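Local coordinates for ABC transporter substrate-binding protein (Staphylococcus aureus subsp. aureus NCTC 8325, PDB 3UN6) that probably serves as the ligand-binding component of an ABC-type import system, and binds zinc, at residues S47-M52 with K245-K250; P63-E68 with K234-A239; G113-N118 with I215-C220; F131-D136 with K161-H166; H149-E154 with H301-P306. One frame throughout, in Å; residues are numbered along the deposited sequence.

Contact 1 of 5, residues S47-M52 with K245-K250; sequences SANLMM and KKSGFK
A buried, near-perpendicular helix-helix crossing in the lobe of this type II periplasmic-binding-protein fold that holds strand 66-71 sets Asn49 and Met52 of helix 48-58 against Ser247, Gly248 and Lys250 at the C-terminal end of helix 234-250. The axes of the short segments pass 8.7 Å apart at 107°, which limits the meeting to a few residues of each helix. Asn49 sends its amide onto the other backbone: CG is anti to the backbone N (chi1 -163°). Asn49 OD1 lies 3.0 Å from Ser247 C, the carbonyl carbon, and 3.1 Å from Gly248 N, yet the angle at that N-H is too poor for a hydrogen bond. The amide is fixed instead through ND2, which bonds to Tyr244 O one turn earlier in the same helix. Gly248 has no side chain, and Asn49 CG comes to 3.8 Å from Gly248 CA. Ser247 contributes mainly CB, 3.2 Å from Asn49 OD1, while its OG bonds back to Asp243 O in its own helix. The same CB also meets Met52, a selenomethionine whose CG is likewise anti to N (chi1 -179°); the 3.4 Å between Met52 CG and Ser247 CB is a tight carbon contact. Helix 254-264 meets Met52 as well, through Ile260. Beyond the selenium the chain reaches the aliphatic root of Lys250, whose ammonium end leads away, and Met52 CE stops 3.7 Å from Lys250 CG.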
# COMPACT_ATOMS: atom_id res chain seq x y z
N SER A 47 -2.87 -1.02 -5.00
CA SER A 47 -3.01 -2.34 -5.59
C SER A 47 -3.53 -2.30 -7.01
O SER A 47 -3.74 -3.35 -7.60
CB SER A 47 -3.98 -3.17 -4.72
OG SER A 47 -5.31 -2.74 -4.93
N ALA A 48 -3.71 -1.10 -7.58
CA ALA A 48 -4.33 -0.93 -8.89
C ALA A 48 -3.53 -1.51 -10.06
O ALA A 48 -4.12 -1.83 -11.09
CB ALA A 48 -4.61 0.55 -9.14
N ASN A 49 -2.21 -1.66 -9.91
CA ASN A 49 -1.43 -2.27 -10.99
C ASN A 49 -1.81 -3.75 -11.18
O ASN A 49 -1.62 -4.28 -12.25
CB ASN A 49 0.09 -2.14 -10.77
CG ASN A 49 0.87 -2.40 -12.05
OD1 ASN A 49 0.54 -1.88 -13.11
ND2 ASN A 49 1.90 -3.21 -11.96
N LEU A 50 -2.36 -4.39 -10.16
CA LEU A 50 -2.86 -5.77 -10.31
C LEU A 50 -4.07 -5.79 -11.26
O LEU A 50 -4.23 -6.75 -12.04
CB LEU A 50 -3.26 -6.37 -8.97
CG LEU A 50 -2.13 -6.77 -8.03
CD1 LEU A 50 -2.72 -7.22 -6.70
CD2 LEU A 50 -1.29 -7.86 -8.66
N MSE A 51 -4.92 -4.75 -11.19
CA MSE A 51 -6.10 -4.65 -12.05
C MSE A 51 -5.62 -4.48 -13.50
O MSE A 51 -6.13 -5.11 -14.43
CB MSE A 51 -6.98 -3.44 -11.69
CG MSE A 51 -7.32 -3.15 -10.19
SE MSE A 51 -8.21 -4.53 -9.15
CE MSE A 51 -6.63 -5.49 -8.47
N MSE A 52 -4.63 -3.62 -13.69
CA MSE A 52 -4.08 -3.42 -15.02
C MSE A 52 -3.49 -4.73 -15.55
O MSE A 52 -3.69 -5.06 -16.73
CB MSE A 52 -3.01 -2.33 -15.03
CG MSE A 52 -2.44 -2.10 -16.36
SE MSE A 52 -3.77 -1.32 -17.63
CE MSE A 52 -2.93 -1.94 -19.25
N LYS A 245 5.12 -5.85 -14.77
CA LYS A 245 6.10 -4.81 -15.09
C LYS A 245 5.60 -3.93 -16.25
O LYS A 245 5.62 -2.70 -16.17
CB LYS A 245 7.45 -5.43 -15.40
CG LYS A 245 8.53 -4.44 -15.76
CD LYS A 245 9.89 -5.10 -15.70
CE LYS A 245 11.00 -4.11 -16.02
NZ LYS A 245 12.33 -4.77 -15.91
N LYS A 246 5.14 -4.57 -17.33
CA LYS A 246 4.57 -3.87 -18.47
C LYS A 246 3.41 -2.96 -18.01
O LYS A 246 3.32 -1.79 -18.41
CB LYS A 246 4.05 -4.87 -19.51
CG LYS A 246 5.09 -5.82 -20.11
CD LYS A 246 4.45 -6.74 -21.16
CE LYS A 246 5.43 -7.77 -21.74
NZ LYS A 246 6.61 -7.15 -22.39
N SER A 247 2.54 -3.52 -17.15
CA SER A 247 1.37 -2.80 -16.64
C SER A 247 1.75 -1.54 -15.88
O SER A 247 1.10 -0.50 -16.00
CB SER A 247 0.53 -3.71 -15.74
OG SER A 247 -0.04 -4.77 -16.50
N GLY A 248 2.83 -1.65 -15.12
CA GLY A 248 3.34 -0.55 -14.32
C GLY A 248 3.64 0.68 -15.13
O GLY A 248 3.38 1.80 -14.68
N PHE A 249 4.16 0.49 -16.33
CA PHE A 249 4.45 1.60 -17.23
C PHE A 249 3.19 2.11 -17.93
O PHE A 249 3.05 3.30 -18.14
CB PHE A 249 5.55 1.23 -18.21
CG PHE A 249 6.89 1.04 -17.54
CD1 PHE A 249 7.67 2.13 -17.21
CD2 PHE A 249 7.36 -0.23 -17.24
CE1 PHE A 249 8.91 1.97 -16.58
CE2 PHE A 249 8.59 -0.41 -16.60
CZ PHE A 249 9.37 0.70 -16.27
N LYS A 250 2.28 1.21 -18.29
CA LYS A 250 0.98 1.63 -18.86
C LYS A 250 0.24 2.58 -17.89
O LYS A 250 -0.45 3.52 -18.32
CB LYS A 250 0.07 0.42 -19.10
CG LYS A 250 0.09 -0.19 -20.47
CD LYS A 250 -0.56 0.76 -21.48
CE LYS A 250 -0.87 0.06 -22.78
NZ LYS A 250 0.31 -0.69 -23.30

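Contact 2 of 5, residues P63-E68 with K234-A239; sequences PKYKLE and KDVAQA
Tyr65 meets Val236 and Ala239 where the loop leading into edge strand 66-71 lies against the first turns of helix 234-250. Its CB touches Val236 CG1 at 3.7 Å, an apolar contact made where the backbones are nearest, the CA atoms of these two residues being 6.5 Å apart. CG takes the crowded position between the backbone N and the carbonyl carbon (chi1 58°), and the ring that continues from it runs past Ala239. There CD2 is 4.2 Å from Ala239 CB. CE2 comes closer, 3.9 Å from the carbonyl carbon of Ala239, an approach oblique to the ring. At the tip, OH is 4.1 Å from Ala239 O, too far for a bond; the hydroxyl is held by Asp243 OD2, one turn further along the same helix. Ala239 CB also receives the extended chain of Lys64, whose CD lies 3.9 Å from it on the exposed side. Ile37 touches both Tyr65 and Val236, so the start of the helix also lies against strand 36-41, next in the sheet. With no hydrogen bond between the two segments, their fit rests on van der Waals contacts of methyl, methylene and ring carbons, one of them with the Ala239 backbone, while the hydroxyl ties the loop further along the helix.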
# COMPACT_ATOMS: atom_id res chain seq x y z
N PRO A 63 -3.10 -16.84 -22.69
CA PRO A 63 -2.30 -16.38 -21.56
C PRO A 63 -1.57 -17.55 -20.91
O PRO A 63 -2.07 -18.68 -20.92
CB PRO A 63 -3.34 -15.79 -20.61
CG PRO A 63 -4.60 -16.47 -20.95
CD PRO A 63 -4.54 -16.75 -22.42
N LYS A 64 -0.41 -17.26 -20.33
CA LYS A 64 0.43 -18.29 -19.70
C LYS A 64 -0.04 -18.78 -18.32
O LYS A 64 0.46 -19.77 -17.80
CB LYS A 64 1.88 -17.80 -19.63
CG LYS A 64 2.49 -17.53 -21.00
CD LYS A 64 3.94 -17.10 -20.93
CE LYS A 64 4.53 -16.93 -22.32
NZ LYS A 64 5.97 -16.54 -22.27
N TYR A 65 -1.01 -18.09 -17.73
CA TYR A 65 -1.55 -18.43 -16.41
C TYR A 65 -2.91 -17.75 -16.30
O TYR A 65 -3.31 -16.99 -17.20
CB TYR A 65 -0.61 -17.92 -15.29
CG TYR A 65 -0.37 -16.41 -15.36
CD1 TYR A 65 -1.06 -15.53 -14.54
CD2 TYR A 65 0.51 -15.87 -16.29
CE1 TYR A 65 -0.85 -14.14 -14.64
CE2 TYR A 65 0.71 -14.50 -16.40
CZ TYR A 65 0.04 -13.65 -15.58
OH TYR A 65 0.25 -12.30 -15.72
N LYS A 66 -3.64 -18.05 -15.23
CA LYS A 66 -4.90 -17.39 -14.93
C LYS A 66 -4.67 -16.60 -13.66
O LYS A 66 -4.01 -17.08 -12.72
CB LYS A 66 -6.03 -18.39 -14.70
CG LYS A 66 -6.36 -19.26 -15.87
CD LYS A 66 -7.54 -20.17 -15.54
CE LYS A 66 -7.78 -21.16 -16.66
NZ LYS A 66 -8.87 -22.11 -16.36
N LEU A 67 -5.18 -15.38 -13.63
CA LEU A 67 -5.02 -14.51 -12.49
C LEU A 67 -6.37 -14.29 -11.83
O LEU A 67 -7.31 -13.78 -12.45
CB LEU A 67 -4.41 -13.17 -12.95
CG LEU A 67 -4.13 -12.09 -11.90
CD1 LEU A 67 -3.25 -12.62 -10.76
CD2 LEU A 67 -3.48 -10.90 -12.57
N GLU A 68 -6.47 -14.72 -10.57
CA GLU A 68 -7.69 -14.52 -9.80
C GLU A 68 -7.36 -13.50 -8.73
O GLU A 68 -6.43 -13.71 -7.92
CB GLU A 68 -8.19 -15.82 -9.17
CG GLU A 68 -9.30 -15.58 -8.13
CD GLU A 68 -9.99 -16.86 -7.66
OE1 GLU A 68 -10.70 -16.80 -6.62
OE2 GLU A 68 -9.85 -17.91 -8.33
N LYS A 234 8.42 -21.27 -11.47
CA LYS A 234 9.19 -20.07 -11.84
C LYS A 234 8.82 -19.47 -13.18
O LYS A 234 8.82 -18.26 -13.31
CB LYS A 234 10.69 -20.29 -11.70
CG LYS A 234 11.27 -21.29 -12.63
CD LYS A 234 12.71 -21.65 -12.24
CE LYS A 234 12.77 -22.36 -10.88
NZ LYS A 234 14.10 -22.99 -10.66
N ASP A 235 8.52 -20.31 -14.17
CA ASP A 235 8.12 -19.81 -15.49
C ASP A 235 6.82 -19.00 -15.37
O ASP A 235 6.69 -17.94 -15.97
CB ASP A 235 7.96 -20.96 -16.49
CG ASP A 235 6.92 -21.99 -16.05
OD1 ASP A 235 6.62 -22.09 -14.84
OD2 ASP A 235 6.41 -22.72 -16.94
N VAL A 236 5.88 -19.51 -14.59
CA VAL A 236 4.60 -18.84 -14.38
C VAL A 236 4.81 -17.55 -13.57
O VAL A 236 4.23 -16.52 -13.88
CB VAL A 236 3.58 -19.80 -13.74
CG1 VAL A 236 2.33 -19.09 -13.33
CG2 VAL A 236 3.28 -20.95 -14.74
N ALA A 237 5.66 -17.63 -12.55
CA ALA A 237 5.97 -16.48 -11.69
C ALA A 237 6.62 -15.39 -12.54
O ALA A 237 6.27 -14.23 -12.44
CB ALA A 237 6.90 -16.89 -10.57
N GLN A 238 7.57 -15.78 -13.39
CA GLN A 238 8.24 -14.83 -14.26
C GLN A 238 7.26 -14.19 -15.25
O GLN A 238 7.32 -13.00 -15.48
CB GLN A 238 9.39 -15.50 -15.02
CG GLN A 238 10.21 -14.54 -15.88
CD GLN A 238 10.96 -13.50 -15.04
OE1 GLN A 238 11.89 -13.85 -14.30
NE2 GLN A 238 10.58 -12.22 -15.18
N ALA A 239 6.37 -14.98 -15.85
CA ALA A 239 5.38 -14.44 -16.80
C ALA A 239 4.49 -13.42 -16.08
O ALA A 239 4.26 -12.32 -16.57
CB ALA A 239 4.54 -15.57 -17.41

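Contact 3 of 5, residues G113-N118 with I215-C220; sequences GHHEGN and IPDAYC. With ZN (zinc ion), chain B.
Asp217 OD1 accepts hydrogen bonds from His115 ND1 and from a water, in the stretch where the chain passes between the two sheets of this type II periplasmic-binding-protein fold. Both segments lie at such passages, 108-110 to 112-122 and 206-210 to 221-225, so the contact joins the two crossovers, probably the hinge region as in relatives of this fold. The His115 bond is 2.8 Å from ND1 to Asp217 OD1 and nearly straight (166°); the oxygen lies in the imidazole plane and is met on its syn side, although ring and carboxylate planes stand 45° apart. The water also bonds to Glu116 N and Ala218 O. In the reverse direction, Asp217 N, inside the type II turn Ile215 to Ala218, donates to Glu116 OE1 at 2.8 Å with a more bent angle of 138°. His114 turns a ring edge to Cys220, NE2 being 3.5 Å from Cys220 CB; that nitrogen is hydrogen-bonded with Cys221 N, and the ring stacks on His46. Asn118, its OD1 bonded to His149, is a second-shell residue: its ND2 donates to Cys220 SG at 3.4 Å with the sulfur in the amide plane, which may temper charge on the sulfur. His46, Cys221 and a water complete the zinc coordination, in which Cys220 SG stands 2.4 Å from the metal.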
# COMPACT_ATOMS: atom_id res chain seq x y z
N GLY A 113 4.07 -1.88 -5.38
CA GLY A 113 2.74 -1.77 -5.95
C GLY A 113 2.56 -0.38 -6.60
O GLY A 113 1.76 -0.21 -7.50
N HIS A 114 3.35 0.60 -6.16
CA HIS A 114 3.16 1.98 -6.57
C HIS A 114 4.18 2.88 -5.89
O HIS A 114 4.98 2.42 -5.06
CB HIS A 114 1.84 2.41 -5.95
CG HIS A 114 1.91 2.37 -4.47
ND1 HIS A 114 2.09 3.51 -3.71
CD2 HIS A 114 2.04 1.33 -3.62
CE1 HIS A 114 2.22 3.17 -2.44
NE2 HIS A 114 2.21 1.85 -2.36
N HIS A 115 4.13 4.16 -6.23
CA HIS A 115 4.90 5.21 -5.53
C HIS A 115 3.86 6.21 -5.02
O HIS A 115 2.86 6.46 -5.71
CB HIS A 115 5.92 5.92 -6.42
CG HIS A 115 7.03 5.04 -6.89
ND1 HIS A 115 8.20 4.87 -6.19
CD2 HIS A 115 7.15 4.28 -8.00
CE1 HIS A 115 8.99 4.04 -6.85
NE2 HIS A 115 8.37 3.67 -7.95
N GLU A 116 4.09 6.73 -3.82
CA GLU A 116 3.23 7.74 -3.21
C GLU A 116 1.80 7.28 -2.96
O GLU A 116 1.58 6.13 -2.53
CB GLU A 116 3.29 9.06 -4.01
CG GLU A 116 4.71 9.59 -4.16
CD GLU A 116 5.40 9.96 -2.83
OE1 GLU A 116 6.57 10.41 -2.89
OE2 GLU A 116 4.79 9.82 -1.73
N GLY A 117 0.82 8.16 -3.15
CA GLY A 117 -0.59 7.80 -2.95
C GLY A 117 -1.09 7.69 -1.51
O GLY A 117 -2.18 7.14 -1.26
N ASN A 118 -0.31 8.20 -0.55
CA ASN A 118 -0.70 8.21 0.88
C ASN A 118 -1.09 9.61 1.34
O ASN A 118 -0.57 10.62 0.84
CB ASN A 118 0.44 7.67 1.78
CG ASN A 118 0.47 6.15 1.84
OD1 ASN A 118 -0.58 5.51 1.89
ND2 ASN A 118 1.68 5.55 1.89
N ILE A 215 7.59 12.20 4.03
CA ILE A 215 8.74 11.33 3.75
C ILE A 215 8.68 11.07 2.25
O ILE A 215 7.95 10.20 1.80
CB ILE A 215 8.75 9.97 4.52
CG1 ILE A 215 8.56 10.16 6.01
CG2 ILE A 215 10.07 9.26 4.30
CD1 ILE A 215 8.36 8.81 6.80
N PRO A 216 9.45 11.82 1.47
CA PRO A 216 9.44 11.64 0.03
C PRO A 216 9.67 10.21 -0.44
O PRO A 216 10.64 9.56 -0.03
CB PRO A 216 10.57 12.55 -0.44
CG PRO A 216 10.62 13.62 0.60
CD PRO A 216 10.35 12.91 1.88
N ASP A 217 8.76 9.73 -1.28
CA ASP A 217 8.79 8.39 -1.86
C ASP A 217 9.00 7.26 -0.85
O ASP A 217 9.80 6.33 -1.08
CB ASP A 217 9.83 8.32 -3.00
CG ASP A 217 9.69 7.02 -3.86
OD1 ASP A 217 8.58 6.42 -3.92
OD2 ASP A 217 10.70 6.61 -4.49
N ALA A 218 8.31 7.34 0.28
CA ALA A 218 8.35 6.28 1.25
C ALA A 218 7.66 5.07 0.65
O ALA A 218 6.55 5.17 0.13
CB ALA A 218 7.63 6.71 2.53
N TYR A 219 8.29 3.91 0.70
CA TYR A 219 7.63 2.74 0.19
C TYR A 219 6.45 2.40 1.11
O TYR A 219 6.51 2.62 2.33
CB TYR A 219 8.59 1.55 0.10
CG TYR A 219 9.69 1.65 -0.93
CD1 TYR A 219 9.65 2.58 -1.97
CD2 TYR A 219 10.72 0.72 -0.93
CE1 TYR A 219 10.65 2.63 -2.94
CE2 TYR A 219 11.71 0.74 -1.89
CZ TYR A 219 11.68 1.70 -2.89
OH TYR A 219 12.67 1.71 -3.84
N CYS A 220 5.36 1.92 0.51
CA CYS A 220 4.18 1.51 1.26
C CYS A 220 3.79 0.05 0.95
O CYS A 220 4.05 -0.83 1.74
CB CYS A 220 3.02 2.46 1.02
SG CYS A 220 1.59 2.11 2.10
ZN ZN B . -0.04 0.92 0.82
O HOH W 1 5.45 1.24 -2.48
O HOH W 2 5.80 9.30 0.78
O HOH W 3 6.58 5.96 -2.58
O HOH W 4 3.91 6.90 1.32
O HOH W 5 -1.96 1.07 2.22

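Contact 4 of 5, residues F131-D136 with K161-H166; sequences FNNNGD and KIKPGH
Asn133 and His166 carry the hydrogen bonds between loops 131-136 and 161-166. The Asn133 amide faces the backbone of the second loop with both its polar atoms: OD1 accepts from Lys163 N at 2.8 Å, almost straight (169°), and ND2 gives a weak bond of 3.4 Å to Lys161 O. In the other direction, His166 of the second loop donates to the first. Its CG is anti to the backbone N (chi1 -150°), and NE2 donates to Gly135 O at 2.8 Å; the oxygen lies in the imidazole plane, whereas the donor stands above the carbonyl plane. Close approaches without a hydrogen bond come next: His166 CE1 lies 3.1 Å from Asn132 O and 3.2 Å from Asp136 O, so it has two carbonyl oxygens near it. Apolar contact is supplied by Ile162, whose CD1 presses on Asn132 CA at 3.3 Å and reaches Phe131 CB at 4.4 Å.

Turns internal to each loop set these groups in place. Asn132 OD1 accepts from Asn134 N in an Asx turn, and a type II turn runs from Lys163 to His166 with Gly165 at positive phi. Lys161, in the Schellman motif that ends helix 148-159, starts the second loop. The two loops lead into the adjacent parallel strands 138-142 and 167-171, so the contact closes one end of this beta-alpha-beta unit, where Tyr138 meets the rings of Phe131 and His166.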
# COMPACT_ATOMS: atom_id res chain seq x y z
N PHE A 131 -2.20 21.70 16.06
CA PHE A 131 -1.49 20.73 16.89
C PHE A 131 -0.47 21.37 17.85
O PHE A 131 0.38 22.16 17.44
CB PHE A 131 -0.82 19.68 16.02
CG PHE A 131 -1.78 18.88 15.18
CD1 PHE A 131 -2.42 17.77 15.72
CD2 PHE A 131 -2.05 19.24 13.87
CE1 PHE A 131 -3.32 17.03 14.95
CE2 PHE A 131 -2.94 18.50 13.10
CZ PHE A 131 -3.57 17.39 13.63
N ASN A 132 -0.58 21.01 19.13
CA ASN A 132 0.31 21.53 20.16
C ASN A 132 0.48 20.53 21.31
O ASN A 132 -0.18 19.49 21.33
CB ASN A 132 -0.25 22.85 20.69
CG ASN A 132 -1.63 22.69 21.30
OD1 ASN A 132 -1.81 21.99 22.30
ND2 ASN A 132 -2.62 23.38 20.72
N ASN A 133 1.37 20.85 22.25
CA ASN A 133 1.65 19.99 23.41
C ASN A 133 0.87 20.40 24.65
O ASN A 133 1.01 19.78 25.71
CB ASN A 133 3.13 20.09 23.76
CG ASN A 133 4.00 19.57 22.68
OD1 ASN A 133 3.82 18.44 22.22
ND2 ASN A 133 4.96 20.37 22.26
N ASN A 134 0.03 21.42 24.48
CA ASN A 134 -0.69 22.06 25.58
C ASN A 134 -1.88 21.31 26.15
O ASN A 134 -2.11 21.34 27.35
CB ASN A 134 -1.16 23.45 25.11
CG ASN A 134 -0.06 24.23 24.36
OD1 ASN A 134 1.12 23.90 24.45
ND2 ASN A 134 -0.47 25.27 23.62
N GLY A 135 -2.64 20.65 25.29
CA GLY A 135 -3.84 19.94 25.74
C GLY A 135 -3.78 18.43 25.65
O GLY A 135 -2.72 17.81 25.82
N ASP A 136 -4.94 17.84 25.38
CA ASP A 136 -5.08 16.40 25.30
C ASP A 136 -4.46 15.84 24.04
O ASP A 136 -4.20 16.52 23.06
CB ASP A 136 -6.55 15.97 25.36
CG ASP A 136 -7.23 16.38 26.65
OD1 ASP A 136 -6.94 17.49 27.15
OD2 ASP A 136 -8.07 15.59 27.16
N LYS A 161 7.18 19.27 15.92
CA LYS A 161 7.77 19.40 17.26
C LYS A 161 6.79 19.05 18.40
O LYS A 161 6.82 19.66 19.45
CB LYS A 161 8.37 20.81 17.45
CG LYS A 161 9.44 21.17 16.44
CD LYS A 161 10.10 22.50 16.78
CE LYS A 161 11.23 22.84 15.80
NZ LYS A 161 11.93 24.15 16.14
N ILE A 162 5.94 18.06 18.17
CA ILE A 162 4.98 17.58 19.17
C ILE A 162 5.65 16.43 19.96
O ILE A 162 6.40 15.63 19.40
CB ILE A 162 3.66 17.16 18.47
CG1 ILE A 162 2.97 18.39 17.86
CG2 ILE A 162 2.71 16.41 19.41
CD1 ILE A 162 2.48 19.37 18.85
N LYS A 163 5.42 16.37 21.27
CA LYS A 163 6.07 15.37 22.12
C LYS A 163 5.62 13.94 21.81
O LYS A 163 4.46 13.70 21.45
CB LYS A 163 5.87 15.68 23.62
CG LYS A 163 4.44 15.55 24.11
CD LYS A 163 4.27 16.18 25.50
CE LYS A 163 2.85 16.00 26.00
NZ LYS A 163 2.65 16.71 27.30
N PRO A 164 6.56 12.98 21.95
CA PRO A 164 6.28 11.58 21.73
C PRO A 164 5.14 11.15 22.63
O PRO A 164 5.06 11.58 23.78
CB PRO A 164 7.58 10.88 22.16
CG PRO A 164 8.59 11.92 22.29
CD PRO A 164 7.93 13.22 22.43
N GLY A 165 4.25 10.33 22.10
CA GLY A 165 3.08 9.88 22.85
C GLY A 165 1.93 10.86 22.81
O GLY A 165 0.87 10.57 23.37
N HIS A 166 2.09 12.02 22.18
CA HIS A 166 0.96 12.97 22.15
C HIS A 166 0.04 12.68 20.94
O HIS A 166 -1.02 13.27 20.80
CB HIS A 166 1.42 14.43 22.23
CG HIS A 166 0.42 15.34 22.89
ND1 HIS A 166 -0.20 16.38 22.23
CD2 HIS A 166 -0.09 15.34 24.15
CE1 HIS A 166 -1.03 17.00 23.06
NE2 HIS A 166 -0.98 16.38 24.23

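Contact 5 of 5, residues H149-E154 with H301-P306; sequences HYLLLE and HHLFNP
Tyr150 turns its ring edge toward the face of His301, an edge-to-face pair with centroids 5.6 Å apart and planes at 77°. The leading atom is Tyr150 CE1, 4.0 Å from His301 CG in the ring; His301 CB is equally near, at the tyrosine's edge. The same Tyr150 CE1 meets Leu303 CD2 at 3.8 Å. Two more side chains of helix 148-159 approach the imidazole obliquely: Leu151 CD2 is 3.6 Å from His301 ND1, and Glu154 CB is 3.6 Å from His301 NE2. Buried here, His301 NE2 has no polar partner in the model; Glu154 OE1, the nearer carboxylate oxygen, stays 4.1 Å away. The residues of segment 301-306 follow helix 288-300, which ends in a Schellman motif with His302 at positive phi as its C-prime residue; the contact thus sets the end of that helix against the flank of helix 148-159. His301 ND1 is hydrogen-bonded to Leu297 O in the last turn. In the second shell the Glu154 carboxylate is occupied by a salt bridge to Arg157 and a hydrogen bond to Tyr169. The Tyr169 ring in turn packs edge-to-face with that of Tyr150, and Leu297 touches Leu151 from helix 288-300.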
# COMPACT_ATOMS: atom_id res chain seq x y z
N HIS A 149 2.07 4.33 7.20
CA HIS A 149 1.16 5.35 7.73
C HIS A 149 1.55 5.72 9.14
O HIS A 149 1.61 6.91 9.46
CB HIS A 149 -0.27 4.82 7.64
CG HIS A 149 -0.59 4.31 6.28
ND1 HIS A 149 -0.44 2.98 5.94
CD2 HIS A 149 -0.93 4.96 5.15
CE1 HIS A 149 -0.73 2.83 4.66
NE2 HIS A 149 -1.03 4.02 4.15
N TYR A 150 1.83 4.73 9.99
CA TYR A 150 2.34 4.99 11.34
C TYR A 150 3.64 5.81 11.26
O TYR A 150 3.83 6.77 12.00
CB TYR A 150 2.63 3.68 12.09
CG TYR A 150 3.38 3.85 13.39
CD1 TYR A 150 4.75 3.60 13.48
CD2 TYR A 150 2.72 4.30 14.54
CE1 TYR A 150 5.43 3.76 14.70
CE2 TYR A 150 3.38 4.45 15.72
CZ TYR A 150 4.73 4.19 15.80
OH TYR A 150 5.33 4.37 17.01
N LEU A 151 4.53 5.42 10.37
CA LEU A 151 5.81 6.11 10.22
C LEU A 151 5.63 7.54 9.73
O LEU A 151 6.30 8.45 10.21
CB LEU A 151 6.74 5.34 9.25
CG LEU A 151 7.02 3.89 9.68
CD1 LEU A 151 7.85 3.17 8.59
CD2 LEU A 151 7.71 3.82 11.04
N LEU A 152 4.74 7.75 8.77
CA LEU A 152 4.47 9.08 8.24
C LEU A 152 3.96 10.00 9.35
O LEU A 152 4.41 11.15 9.49
CB LEU A 152 3.45 9.02 7.10
CG LEU A 152 3.93 8.53 5.73
CD1 LEU A 152 2.75 8.16 4.83
CD2 LEU A 152 4.81 9.60 5.08
N LEU A 153 3.04 9.47 10.15
CA LEU A 153 2.46 10.25 11.22
C LEU A 153 3.47 10.60 12.30
O LEU A 153 3.47 11.73 12.79
CB LEU A 153 1.23 9.56 11.79
CG LEU A 153 -0.06 9.71 10.99
CD1 LEU A 153 -1.11 8.64 11.51
CD2 LEU A 153 -0.60 11.11 11.13
N GLU A 154 4.33 9.65 12.65
CA GLU A 154 5.37 9.91 13.63
C GLU A 154 6.39 10.93 13.11
O GLU A 154 6.94 11.71 13.88
CB GLU A 154 6.07 8.61 14.03
CG GLU A 154 5.27 7.82 15.02
CD GLU A 154 5.19 8.51 16.35
OE1 GLU A 154 6.21 8.51 17.06
OE2 GLU A 154 4.12 9.02 16.70
N HIS A 301 11.81 3.02 15.51
CA HIS A 301 10.62 3.01 16.37
C HIS A 301 10.43 1.68 17.12
O HIS A 301 9.37 1.43 17.69
CB HIS A 301 9.35 3.35 15.57
CG HIS A 301 9.34 4.74 15.04
ND1 HIS A 301 9.72 5.05 13.75
CD2 HIS A 301 9.01 5.92 15.63
CE1 HIS A 301 9.63 6.36 13.57
NE2 HIS A 301 9.20 6.91 14.69
N HIS A 302 11.48 0.86 17.15
CA HIS A 302 11.45 -0.43 17.83
C HIS A 302 10.27 -1.30 17.41
O HIS A 302 9.82 -2.14 18.19
CB HIS A 302 11.39 -0.23 19.35
CG HIS A 302 12.54 0.53 19.91
ND1 HIS A 302 13.70 -0.08 20.34
CD2 HIS A 302 12.72 1.86 20.12
CE1 HIS A 302 14.54 0.83 20.79
NE2 HIS A 302 13.97 2.01 20.67
N LEU A 303 9.77 -1.15 16.19
CA LEU A 303 8.62 -1.96 15.78
C LEU A 303 8.92 -3.47 15.87
O LEU A 303 8.18 -4.23 16.50
CB LEU A 303 8.12 -1.57 14.39
CG LEU A 303 7.54 -0.16 14.26
CD1 LEU A 303 6.97 0.03 12.85
CD2 LEU A 303 6.46 0.11 15.28
N PHE A 304 10.01 -3.89 15.25
CA PHE A 304 10.45 -5.30 15.25
C PHE A 304 11.81 -5.29 14.57
O PHE A 304 12.17 -4.27 13.98
CB PHE A 304 9.45 -6.22 14.51
CG PHE A 304 9.19 -5.81 13.08
CD1 PHE A 304 8.17 -4.91 12.77
CD2 PHE A 304 9.96 -6.32 12.03
CE1 PHE A 304 7.92 -4.53 11.46
CE2 PHE A 304 9.73 -5.93 10.72
CZ PHE A 304 8.70 -5.03 10.43
N ASN A 305 12.60 -6.36 14.67
CA ASN A 305 13.88 -6.35 13.95
C ASN A 305 13.60 -6.73 12.52
O ASN A 305 13.13 -7.85 12.26
CB ASN A 305 14.98 -7.22 14.56
CG ASN A 305 16.35 -6.93 13.92
OD1 ASN A 305 17.11 -6.09 14.42
ND2 ASN A 305 16.62 -7.54 12.76
N PRO A 306 13.87 -5.79 11.58
CA PRO A 306 13.54 -6.03 10.19
C PRO A 306 14.48 -7.02 9.51
O PRO A 306 15.65 -7.14 9.90
CB PRO A 306 13.65 -4.63 9.55
CG PRO A 306 14.66 -3.94 10.36
CD PRO A 306 14.58 -4.51 11.76

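How the contacts relate
Contacts 1 and 2 share helix 234-250, its C-terminal end in the buried crossing of contact 1 and its start in the more open contact 2; neither has a hydrogen bond between its segments, and their polar groups bond elsewhere, in or along that helix. Contact 3, its centre about 8 Å from the centre of the chain, is by contrast built on hydrogen bonds, waters and zinc. It touches contact 1 at Gly113 and contact 5 through Asn118 and His149, linking both sides of the molecule. Contact 5 uses the first half of helix 148-159 and is largely carbon and ring packing; contact 4, in the loop after that helix and nearer the surface, relies on side-chain bonds to loop backbone.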